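Local coordinates for CYCLIN domain-containing protein (Chaetomium thermophilum, PDB 6Z3U), which probably serves as the cyclin H-type regulatory subunit of the CDK-activating kinase complex, binding the kinase and a RING-type partner, at residues A[212-215]-A[216-220]; A[10-13]-A[14-17]; A[371-374]-A[375-379]. All coordinates share one frame; numbering follows the deposited sequence.

From the N terminus the chain meets contact 2 first, then contact 1, then contact 3, strictly in series: none nests in or crosses another, and each bridges neighbouring turns of backbone instead of closing a long loop. Contact 2 joins helix 7-12 to helix 16-19 through a tight turn. Contact 1 lies within helix 207-221 of the C-terminal cyclin domain, its centre about 27 Å from that of contact 2. Contact 3 belongs to helix 368-380 near the end of the model, about 48 Å centre to centre from contact 1 and across the chain's centre from it. Contacts 1 and 2 touch the RING-type subunit; contacts 2 and 3 touch the kinase.

Contact 1: A[212-215]-A[216-220]; sequences AAEQ and RAREI
Glu214 and Arg218 face each other one helical turn apart, joined by a long salt bridge of 3.7 Å from Glu214 OE1 to Arg218 NH1. The carboxylate oxygen comes in at the edge of the guanidinium, near its plane; only OE1 and NH1 are paired across the contact, and the two flat groups are turned 75° to one another. Arg218 reaches back because its chain bends at chi3 (56°), bringing NH1 also within 4.1 Å of Glu214 CG. The backbone bonding of the helix accompanies this pair: Arg218 N donates to Glu214 O at 3.0 Å, tying the same two residues a second time, and Ala217 N donates to Ala213 O at 2.9 Å, while the bond from Glu219 N to Gln215 O is weak at 3.4 Å.

Both segments are part of helix 207-221 in the C-terminal cyclin domain, an all-helical bundle. Ala213 and Ile220 turn to helix 236-247, whereas Glu214, Ala217 and Arg218 touch helix 189-200. The other carboxylate oxygen of Glu214 is hydrogen-bonded to His24 of the RING-type domain-containing protein, and OE1 has a further weak ion pair with Arg193, whose like charge also lies close to Arg218. Elsewhere on the helix, Arg216 forms a salt bridge with Glu335, and Glu219 forms salt bridges with both Arg337 and Arg222.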
ATOM      1  N   ALA A 212     -22.497  19.394  -9.573  1.00 71.19           N
ATOM      2  CA  ALA A 212     -21.627  20.220 -10.403  1.00 73.62           C
ATOM      3  C   ALA A 212     -20.288  20.478  -9.722  1.00 75.42           C
ATOM      4  O   ALA A 212     -19.235  20.416 -10.365  1.00 80.26           O
ATOM      5  CB  ALA A 212     -22.320  21.542 -10.733  1.00 73.92           C
ATOM      6  N   ALA A 213     -20.306  20.765  -8.418  1.00 72.57           N
ATOM      7  CA  ALA A 213     -19.059  21.015  -7.703  1.00 65.73           C
ATOM      8  C   ALA A 213     -18.160  19.786  -7.728  1.00 71.69           C
ATOM      9  O   ALA A 213     -16.957  19.886  -7.993  1.00 68.02           O
ATOM     10  CB  ALA A 213     -19.356  21.436  -6.264  1.00 71.45           C
ATOM     11  N   GLU A 214     -18.731  18.608  -7.456  1.00 72.76           N
ATOM     12  CA  GLU A 214     -17.936  17.384  -7.443  1.00 72.90           C
ATOM     13  C   GLU A 214     -17.370  17.077  -8.823  1.00 75.91           C
ATOM     14  O   GLU A 214     -16.198  16.704  -8.953  1.00 65.66           O
ATOM     15  CB  GLU A 214     -18.781  16.210  -6.946  1.00 68.11           C
ATOM     16  CG  GLU A 214     -18.023  14.888  -6.891  1.00 65.91           C
ATOM     17  CD  GLU A 214     -18.847  13.761  -6.297  1.00 68.18           C
ATOM     18  OE1 GLU A 214     -18.417  12.591  -6.394  1.00 65.31           O
ATOM     19  OE2 GLU A 214     -19.926  14.041  -5.735  1.00 71.89           O
ATOM     20  N   GLN A 215     -18.194  17.213  -9.865  1.00 72.51           N
ATOM     21  CA  GLN A 215     -17.724  16.931 -11.215  1.00 66.83           C
ATOM     22  C   GLN A 215     -16.503  17.774 -11.555  1.00 64.37           C
ATOM     23  O   GLN A 215     -15.489  17.254 -12.035  1.00 63.32           O
ATOM     24  CB  GLN A 215     -18.846  17.188 -12.222  1.00 76.83           C
ATOM     25  CG  GLN A 215     -20.007  16.213 -12.132  1.00 87.65           C
ATOM     26  CD  GLN A 215     -21.052  16.457 -13.204  1.00107.70           C
ATOM     27  OE1 GLN A 215     -21.993  17.227 -13.006  1.00100.23           O
ATOM     28  NE2 GLN A 215     -20.889  15.804 -14.348  1.00128.09           N
ATOM     29  N   ARG A 216     -16.577  19.081 -11.303  1.00 62.37           N
ATOM     30  CA  ARG A 216     -15.462  19.954 -11.649  1.00 61.96           C
ATOM     31  C   ARG A 216     -14.260  19.679 -10.759  1.00 66.84           C
ATOM     32  O   ARG A 216     -13.134  19.525 -11.246  1.00 73.11           O
ATOM     33  CB  ARG A 216     -15.880  21.421 -11.555  1.00 64.66           C
ATOM     34  CG  ARG A 216     -14.764  22.399 -11.920  1.00 66.01           C
ATOM     35  CD  ARG A 216     -14.216  22.105 -13.309  1.00 63.94           C
ATOM     36  NE  ARG A 216     -13.170  23.035 -13.718  1.00 64.01           N
ATOM     37  CZ  ARG A 216     -12.419  22.873 -14.802  1.00 71.86           C
ATOM     38  NH1 ARG A 216     -11.488  23.766 -15.105  1.00 79.27           N
ATOM     39  NH2 ARG A 216     -12.593  21.813 -15.580  1.00 74.35           N
ATOM     40  N   ALA A 217     -14.479  19.620  -9.443  1.00 64.92           N
ATOM     41  CA  ALA A 217     -13.377  19.375  -8.519  1.00 60.07           C
ATOM     42  C   ALA A 217     -12.617  18.106  -8.876  1.00 55.00           C
ATOM     43  O   ALA A 217     -11.402  18.030  -8.663  1.00 53.88           O
ATOM     44  CB  ALA A 217     -13.903  19.288  -7.085  1.00 59.21           C
ATOM     45  N   ARG A 218     -13.309  17.102  -9.419  1.00 55.23           N
ATOM     46  CA  ARG A 218     -12.626  15.873  -9.809  1.00 53.70           C
ATOM     47  C   ARG A 218     -11.695  16.108 -10.995  1.00 57.48           C
ATOM     48  O   ARG A 218     -10.557  15.624 -11.001  1.00 52.26           O
ATOM     49  CB  ARG A 218     -13.650  14.786 -10.134  1.00 54.10           C
ATOM     50  CG  ARG A 218     -13.033  13.410 -10.285  1.00 53.79           C
ATOM     51  CD  ARG A 218     -14.072  12.301 -10.222  1.00 60.61           C
ATOM     52  NE  ARG A 218     -15.125  12.483 -11.217  1.00 67.35           N
ATOM     53  CZ  ARG A 218     -16.432  12.459 -10.963  1.00 66.71           C
ATOM     54  NH1 ARG A 218     -16.888  12.236  -9.736  1.00 62.12           N
ATOM     55  NH2 ARG A 218     -17.289  12.643 -11.956  1.00 72.04           N
ATOM     56  N   GLU A 219     -12.157  16.849 -12.006  1.00 60.29           N
ATOM     57  CA  GLU A 219     -11.292  17.169 -13.137  1.00 57.13           C
ATOM     58  C   GLU A 219     -10.093  18.003 -12.699  1.00 57.48           C
ATOM     59  O   GLU A 219      -8.987  17.834 -13.224  1.00 59.61           O
ATOM     60  CB  GLU A 219     -12.084  17.907 -14.219  1.00 63.84           C
ATOM     61  CG  GLU A 219     -12.928  17.007 -15.118  1.00 76.34           C
ATOM     62  CD  GLU A 219     -12.108  15.937 -15.830  1.00 76.01           C
ATOM     63  OE1 GLU A 219     -10.865  16.065 -15.879  1.00 62.01           O
ATOM     64  OE2 GLU A 219     -12.711  14.967 -16.339  1.00 75.78           O
ATOM     65  N   ILE A 220     -10.296  18.917 -11.749  1.00 55.32           N
ATOM     66  CA  ILE A 220      -9.181  19.694 -11.217  1.00 54.60           C
ATOM     67  C   ILE A 220      -8.171  18.772 -10.545  1.00 52.54           C
ATOM     68  O   ILE A 220      -6.963  18.854 -10.795  1.00 55.35           O
ATOM     69  CB  ILE A 220      -9.694  20.773 -10.246  1.00 55.24           C
ATOM     70  CG1 ILE A 220     -10.626  21.740 -10.984  1.00 57.53           C
ATOM     71  CG2 ILE A 220      -8.518  21.513  -9.612  1.00 56.33           C
ATOM     72  CD1 ILE A 220     -11.194  22.848 -10.118  1.00 58.45           C
TER

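Contact 2: A[10-13]-A[14-17]; sequences ARYR and QSSQ
Ser15 and Tyr12 meet through a single carbonyl, which carries the tight part of this contact. Tyr12 O accepts the Ser15 hydroxyl at 2.8 Å, OG lying nearly in line with the C=O, and also the Ser15 backbone N at 3.0 Å, which comes from above the carbonyl plane. The two donors therefore grip one oxygen from different directions. A chi1 of 69° sets OG between the backbone N and the carbonyl carbon of Ser15, and from there it reaches back to Tyr12 and stands over one face of the tyrosine ring, 4.5 Å from Tyr12 CZ. The backbone makes a type I beta turn from Tyr12 to Ser15, where helix 7-12 gives way to helix 16-19. Ser15 is the N-cap of the second helix; its OG also makes a weak hydrogen bond to Tyr18 N.

The far end of the Tyr12 ring comes close to Gln17, its hydroxyl 3.9 Å from Gln17 CG and the ring and amide planes 82° apart. The Gln17 amide is held by Lys186, whose N donates to OE1, and Pro236 packs against both Tyr12 and Gln17.

The other side is looser. Gln14 is solvent-exposed, its CG lying 3.5 Å from Ala10 O, and its backbone N makes a weak bond, 3.4 Å long, to Arg11 O. Arg13 leads off to a salt bridge with Glu65 of the RING-type domain-containing protein, and Gln14 O accepts from Arg146 of the kinase chain. The bonds of Ser15, back to Tyr12 O and forward into the next turn of backbone, thus tie the turn to the second helix, while Arg13 and Gln14 O already bind the two partner subunits.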
ATOM      1  N   ALA A  10      -2.192  13.033  13.385  1.00 63.40           N
ATOM      2  CA  ALA A  10      -1.037  12.297  13.887  1.00 58.74           C
ATOM      3  C   ALA A  10      -0.759  11.069  13.031  1.00 57.06           C
ATOM      4  O   ALA A  10       0.398  10.776  12.706  1.00 58.17           O
ATOM      5  CB  ALA A  10      -1.264  11.893  15.342  1.00 62.17           C
ATOM      6  N   ARG A  11      -1.810  10.337  12.657  1.00 57.76           N
ATOM      7  CA  ARG A  11      -1.623   9.146  11.834  1.00 55.39           C
ATOM      8  C   ARG A  11      -1.110   9.502  10.446  1.00 53.27           C
ATOM      9  O   ARG A  11      -0.357   8.723   9.852  1.00 60.00           O
ATOM     10  CB  ARG A  11      -2.932   8.357  11.758  1.00 60.23           C
ATOM     11  CG  ARG A  11      -2.819   7.024  11.025  1.00 56.79           C
ATOM     12  CD  ARG A  11      -3.696   5.949  11.674  1.00 58.00           C
ATOM     13  NE  ARG A  11      -5.115   6.053  11.329  1.00 76.35           N
ATOM     14  CZ  ARG A  11      -5.798   5.176  10.592  1.00 63.15           C
ATOM     15  NH1 ARG A  11      -7.087   5.381  10.354  1.00 59.13           N
ATOM     16  NH2 ARG A  11      -5.209   4.096  10.092  1.00 57.79           N
ATOM     17  N   TYR A  12      -1.493  10.665   9.916  1.00 54.25           N
ATOM     18  CA  TYR A  12      -0.986  11.063   8.608  1.00 53.84           C
ATOM     19  C   TYR A  12       0.514  11.331   8.655  1.00 53.14           C
ATOM     20  O   TYR A  12       1.247  10.948   7.736  1.00 47.56           O
ATOM     21  CB  TYR A  12      -1.726  12.301   8.100  1.00 48.86           C
ATOM     22  CG  TYR A  12      -1.242  12.760   6.743  1.00 52.42           C
ATOM     23  CD1 TYR A  12      -1.764  12.217   5.577  1.00 47.07           C
ATOM     24  CD2 TYR A  12      -0.247  13.724   6.627  1.00 60.64           C
ATOM     25  CE1 TYR A  12      -1.317  12.627   4.334  1.00 44.53           C
ATOM     26  CE2 TYR A  12       0.207  14.139   5.390  1.00 55.23           C
ATOM     27  CZ  TYR A  12      -0.331  13.587   4.246  1.00 49.94           C
ATOM     28  OH  TYR A  12       0.118  13.999   3.014  1.00 57.90           O
ATOM     29  N   ARG A  13       0.992  11.984   9.718  1.00 50.16           N
ATOM     30  CA  ARG A  13       2.406  12.328   9.814  1.00 51.88           C
ATOM     31  C   ARG A  13       3.316  11.113   9.915  1.00 54.63           C
ATOM     32  O   ARG A  13       4.540  11.277   9.853  1.00 56.47           O
ATOM     33  CB  ARG A  13       2.655  13.243  11.013  1.00 52.21           C
ATOM     34  CG  ARG A  13       2.134  14.656  10.827  1.00 52.55           C
ATOM     35  CD  ARG A  13       2.524  15.550  11.993  1.00 67.42           C
ATOM     36  NE  ARG A  13       1.715  16.766  12.048  1.00 70.72           N
ATOM     37  CZ  ARG A  13       0.771  17.016  12.955  1.00 69.06           C
ATOM     38  NH1 ARG A  13       0.099  18.158  12.901  1.00 67.28           N
ATOM     39  NH2 ARG A  13       0.498  16.141  13.915  1.00 58.95           N
ATOM     40  N   GLN A  14       2.767   9.913  10.070  1.00 53.37           N
ATOM     41  CA  GLN A  14       3.578   8.706  10.089  1.00 50.98           C
ATOM     42  C   GLN A  14       3.774   8.113   8.700  1.00 53.40           C
ATOM     43  O   GLN A  14       4.514   7.133   8.559  1.00 53.56           O
ATOM     44  CB  GLN A  14       2.957   7.661  11.015  1.00 54.56           C
ATOM     45  CG  GLN A  14       2.730   8.170  12.419  1.00 55.70           C
ATOM     46  CD  GLN A  14       2.702   7.054  13.431  1.00 58.45           C
ATOM     47  OE1 GLN A  14       1.803   6.214  13.428  1.00 70.87           O
ATOM     48  NE2 GLN A  14       3.697   7.035  14.310  1.00 79.67           N
ATOM     49  N   SER A  15       3.136   8.679   7.681  1.00 51.39           N
ATOM     50  CA  SER A  15       3.249   8.149   6.335  1.00 50.89           C
ATOM     51  C   SER A  15       4.583   8.535   5.709  1.00 59.09           C
ATOM     52  O   SER A  15       5.203   9.541   6.072  1.00 61.09           O
ATOM     53  CB  SER A  15       2.105   8.669   5.460  1.00 55.74           C
ATOM     54  OG  SER A  15       2.244  10.060   5.219  1.00 49.62           O
ATOM     55  N   SER A  16       5.020   7.722   4.749  1.00 60.41           N
ATOM     56  CA  SER A  16       6.230   8.052   4.008  1.00 48.86           C
ATOM     57  C   SER A  16       6.048   9.340   3.221  1.00 45.09           C
ATOM     58  O   SER A  16       7.010  10.087   3.019  1.00 47.33           O
ATOM     59  CB  SER A  16       6.605   6.900   3.077  1.00 54.03           C
ATOM     60  OG  SER A  16       5.603   6.682   2.101  1.00 60.15           O
ATOM     61  N   GLN A  17       4.819   9.621   2.785  1.00 46.16           N
ATOM     62  CA  GLN A  17       4.563  10.841   2.032  1.00 50.71           C
ATOM     63  C   GLN A  17       4.931  12.082   2.833  1.00 53.88           C
ATOM     64  O   GLN A  17       5.345  13.093   2.254  1.00 49.08           O
ATOM     65  CB  GLN A  17       3.093  10.891   1.615  1.00 55.23           C
ATOM     66  CG  GLN A  17       2.702  12.141   0.843  1.00 51.60           C
ATOM     67  CD  GLN A  17       1.455  11.942   0.000  1.00 48.57           C
ATOM     68  OE1 GLN A  17       1.208  10.851  -0.513  1.00 53.60           O
ATOM     69  NE2 GLN A  17       0.660  12.998  -0.143  1.00 46.00           N
TER

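Contact 3: A[371-374]-A[375-379]; sequences LQRI and RREQA
Arg373 and Glu377 form the salt bridge of this contact, Arg373 NE donating to Glu377 OE1 at 3.0 Å; a weak one runs from Arg373 NH1 to Glu377 OE2. OE1 is met from above the carboxylate plane, and the two flat groups stand 72° apart. Arg373 bends at chi3 (105°) to bring its guanidinium edge to the acid, and its NH2 holds Glu370 as well. Arg375 ends in a salt bridge of its own, with Glu82 of the kinase chain.

A second polar pair is neutral with charged: Arg376 NH2 donates to Gln372 OE1 at 3.1 Å. These chains run side by side, the donor lying above the amide plane, while Arg376 NH1 bonds to Gln127 of the kinase chain.

Van der Waals packing belongs to Leu371, whose CD2 rests against the aliphatic CG and CD of Arg375, 3.5 Å from CD, and across one face of its guanidinium. Backbone bonds such as Gln378 N to Ile374 O, 2.8 Å, bind successive turns of helix 368-380.

Pairings within the helix thus hold two arginines alongside their own turns while their far nitrogens meet the kinase, making this C-terminal helix part of the cyclin-kinase interface in the complex.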
ATOM      1  N   LEU A 371      23.075   0.175 -19.146  1.00 44.52           N
ATOM      2  CA  LEU A 371      23.348   0.355 -17.724  1.00 45.49           C
ATOM      3  C   LEU A 371      23.022  -0.915 -16.947  1.00 47.12           C
ATOM      4  O   LEU A 371      23.790  -1.336 -16.074  1.00 48.38           O
ATOM      5  CB  LEU A 371      22.540   1.536 -17.182  1.00 53.72           C
ATOM      6  CG  LEU A 371      23.116   2.306 -15.989  1.00 46.31           C
ATOM      7  CD1 LEU A 371      22.044   3.197 -15.363  1.00 46.56           C
ATOM      8  CD2 LEU A 371      23.710   1.376 -14.946  1.00 54.02           C
ATOM      9  N   GLN A 372      21.888  -1.543 -17.258  1.00 47.68           N
ATOM     10  CA  GLN A 372      21.526  -2.787 -16.588  1.00 49.84           C
ATOM     11  C   GLN A 372      22.477  -3.916 -16.966  1.00 50.43           C
ATOM     12  O   GLN A 372      22.830  -4.745 -16.119  1.00 63.49           O
ATOM     13  CB  GLN A 372      20.084  -3.159 -16.933  1.00 50.75           C
ATOM     14  CG  GLN A 372      19.549  -4.351 -16.155  1.00 53.66           C
ATOM     15  CD  GLN A 372      18.089  -4.651 -16.454  1.00 55.07           C
ATOM     16  OE1 GLN A 372      17.364  -5.155 -15.598  1.00 71.11           O
ATOM     17  NE2 GLN A 372      17.653  -4.346 -17.672  1.00 53.99           N
ATOM     18  N   ARG A 373      22.903  -3.967 -18.229  1.00 51.79           N
ATOM     19  CA  ARG A 373      23.761  -5.058 -18.682  1.00 51.40           C
ATOM     20  C   ARG A 373      25.080  -5.070 -17.918  1.00 49.83           C
ATOM     21  O   ARG A 373      25.531  -6.121 -17.448  1.00 55.29           O
ATOM     22  CB  ARG A 373      24.020  -4.937 -20.186  1.00 49.20           C
ATOM     23  CG  ARG A 373      24.631  -6.187 -20.812  1.00 62.94           C
ATOM     24  CD  ARG A 373      25.467  -5.875 -22.052  1.00 66.01           C
ATOM     25  NE  ARG A 373      26.903  -5.965 -21.786  1.00 67.28           N
ATOM     26  CZ  ARG A 373      27.749  -4.935 -21.756  1.00 74.08           C
ATOM     27  NH1 ARG A 373      29.033  -5.150 -21.499  1.00 77.62           N
ATOM     28  NH2 ARG A 373      27.328  -3.696 -21.984  1.00 59.32           N
ATOM     29  N   ILE A 374      25.719  -3.906 -17.792  1.00 48.50           N
ATOM     30  CA  ILE A 374      27.039  -3.858 -17.175  1.00 49.26           C
ATOM     31  C   ILE A 374      26.944  -4.063 -15.669  1.00 57.02           C
ATOM     32  O   ILE A 374      27.879  -4.583 -15.049  1.00 70.18           O
ATOM     33  CB  ILE A 374      27.738  -2.529 -17.520  1.00 63.40           C
ATOM     34  CG1 ILE A 374      27.081  -1.368 -16.770  1.00 65.53           C
ATOM     35  CG2 ILE A 374      27.705  -2.282 -19.027  1.00 54.29           C
ATOM     36  CD1 ILE A 374      27.494   0.006 -17.279  1.00 59.72           C
ATOM     37  N   ARG A 375      25.830  -3.665 -15.055  1.00 60.41           N
ATOM     38  CA  ARG A 375      25.683  -3.850 -13.616  1.00 65.53           C
ATOM     39  C   ARG A 375      25.351  -5.293 -13.258  1.00 62.86           C
ATOM     40  O   ARG A 375      25.686  -5.743 -12.157  1.00 68.15           O
ATOM     41  CB  ARG A 375      24.619  -2.895 -13.069  1.00 63.35           C
ATOM     42  CG  ARG A 375      25.066  -1.437 -13.106  1.00 59.13           C
ATOM     43  CD  ARG A 375      24.347  -0.564 -12.089  1.00 60.98           C
ATOM     44  NE  ARG A 375      25.185   0.566 -11.691  1.00 56.60           N
ATOM     45  CZ  ARG A 375      24.731   1.705 -11.177  1.00 71.47           C
ATOM     46  NH1 ARG A 375      23.431   1.893 -10.998  1.00 74.36           N
ATOM     47  NH2 ARG A 375      25.585   2.664 -10.846  1.00 73.27           N
ATOM     48  N   ARG A 376      24.703  -6.031 -14.163  1.00 57.22           N
ATOM     49  CA  ARG A 376      24.513  -7.460 -13.934  1.00 60.25           C
ATOM     50  C   ARG A 376      25.818  -8.222 -14.132  1.00 73.02           C
ATOM     51  O   ARG A 376      26.151  -9.113 -13.341  1.00 82.36           O
ATOM     52  CB  ARG A 376      23.432  -8.011 -14.862  1.00 61.33           C
ATOM     53  CG  ARG A 376      22.018  -7.597 -14.488  1.00 74.16           C
ATOM     54  CD  ARG A 376      20.982  -8.330 -15.328  1.00 68.26           C
ATOM     55  NE  ARG A 376      19.629  -7.835 -15.087  1.00 61.63           N
ATOM     56  CZ  ARG A 376      18.843  -8.237 -14.092  1.00 74.17           C
ATOM     57  NH1 ARG A 376      19.264  -9.149 -13.225  1.00 88.25           N
ATOM     58  NH2 ARG A 376      17.627  -7.724 -13.964  1.00 74.39           N
ATOM     59  N   GLU A 377      26.571  -7.884 -15.183  1.00 66.15           N
ATOM     60  CA  GLU A 377      27.849  -8.543 -15.423  1.00 68.40           C
ATOM     61  C   GLU A 377      28.887  -8.169 -14.371  1.00 79.90           C
ATOM     62  O   GLU A 377      29.762  -8.983 -14.053  1.00 90.50           O
ATOM     63  CB  GLU A 377      28.354  -8.197 -16.824  1.00 73.50           C
ATOM     64  CG  GLU A 377      27.465  -8.728 -17.943  1.00 73.70           C
ATOM     65  CD  GLU A 377      27.955  -8.335 -19.323  1.00 74.96           C
ATOM     66  OE1 GLU A 377      27.188  -8.500 -20.296  1.00 67.01           O
ATOM     67  OE2 GLU A 377      29.105  -7.858 -19.438  1.00 78.62           O
ATOM     68  N   GLN A 378      28.814  -6.952 -13.822  1.00 76.41           N
ATOM     69  CA  GLN A 378      29.725  -6.575 -12.745  1.00 78.56           C
ATOM     70  C   GLN A 378      29.458  -7.369 -11.471  1.00 86.17           C
ATOM     71  O   GLN A 378      30.393  -7.655 -10.715  1.00 90.50           O
ATOM     72  CB  GLN A 378      29.614  -5.078 -12.453  1.00 68.98           C
ATOM     73  CG  GLN A 378      30.441  -4.198 -13.369  1.00 67.47           C
ATOM     74  CD  GLN A 378      30.068  -2.732 -13.257  1.00 67.15           C
ATOM     75  OE1 GLN A 378      29.014  -2.385 -12.721  1.00 62.50           O
ATOM     76  NE2 GLN A 378      30.938  -1.861 -13.757  1.00 65.87           N
ATOM     77  N   ALA A 379      28.198  -7.730 -11.214  1.00 90.82           N
ATOM     78  CA  ALA A 379      27.879  -8.491 -10.013  1.00 85.20           C
ATOM     79  C   ALA A 379      28.188  -9.974 -10.179  1.00105.82           C
ATOM     80  O   ALA A 379      28.541 -10.642  -9.201  1.00112.59           O
ATOM     81  CB  ALA A 379      26.406  -8.303  -9.649  1.00 72.11           C
TER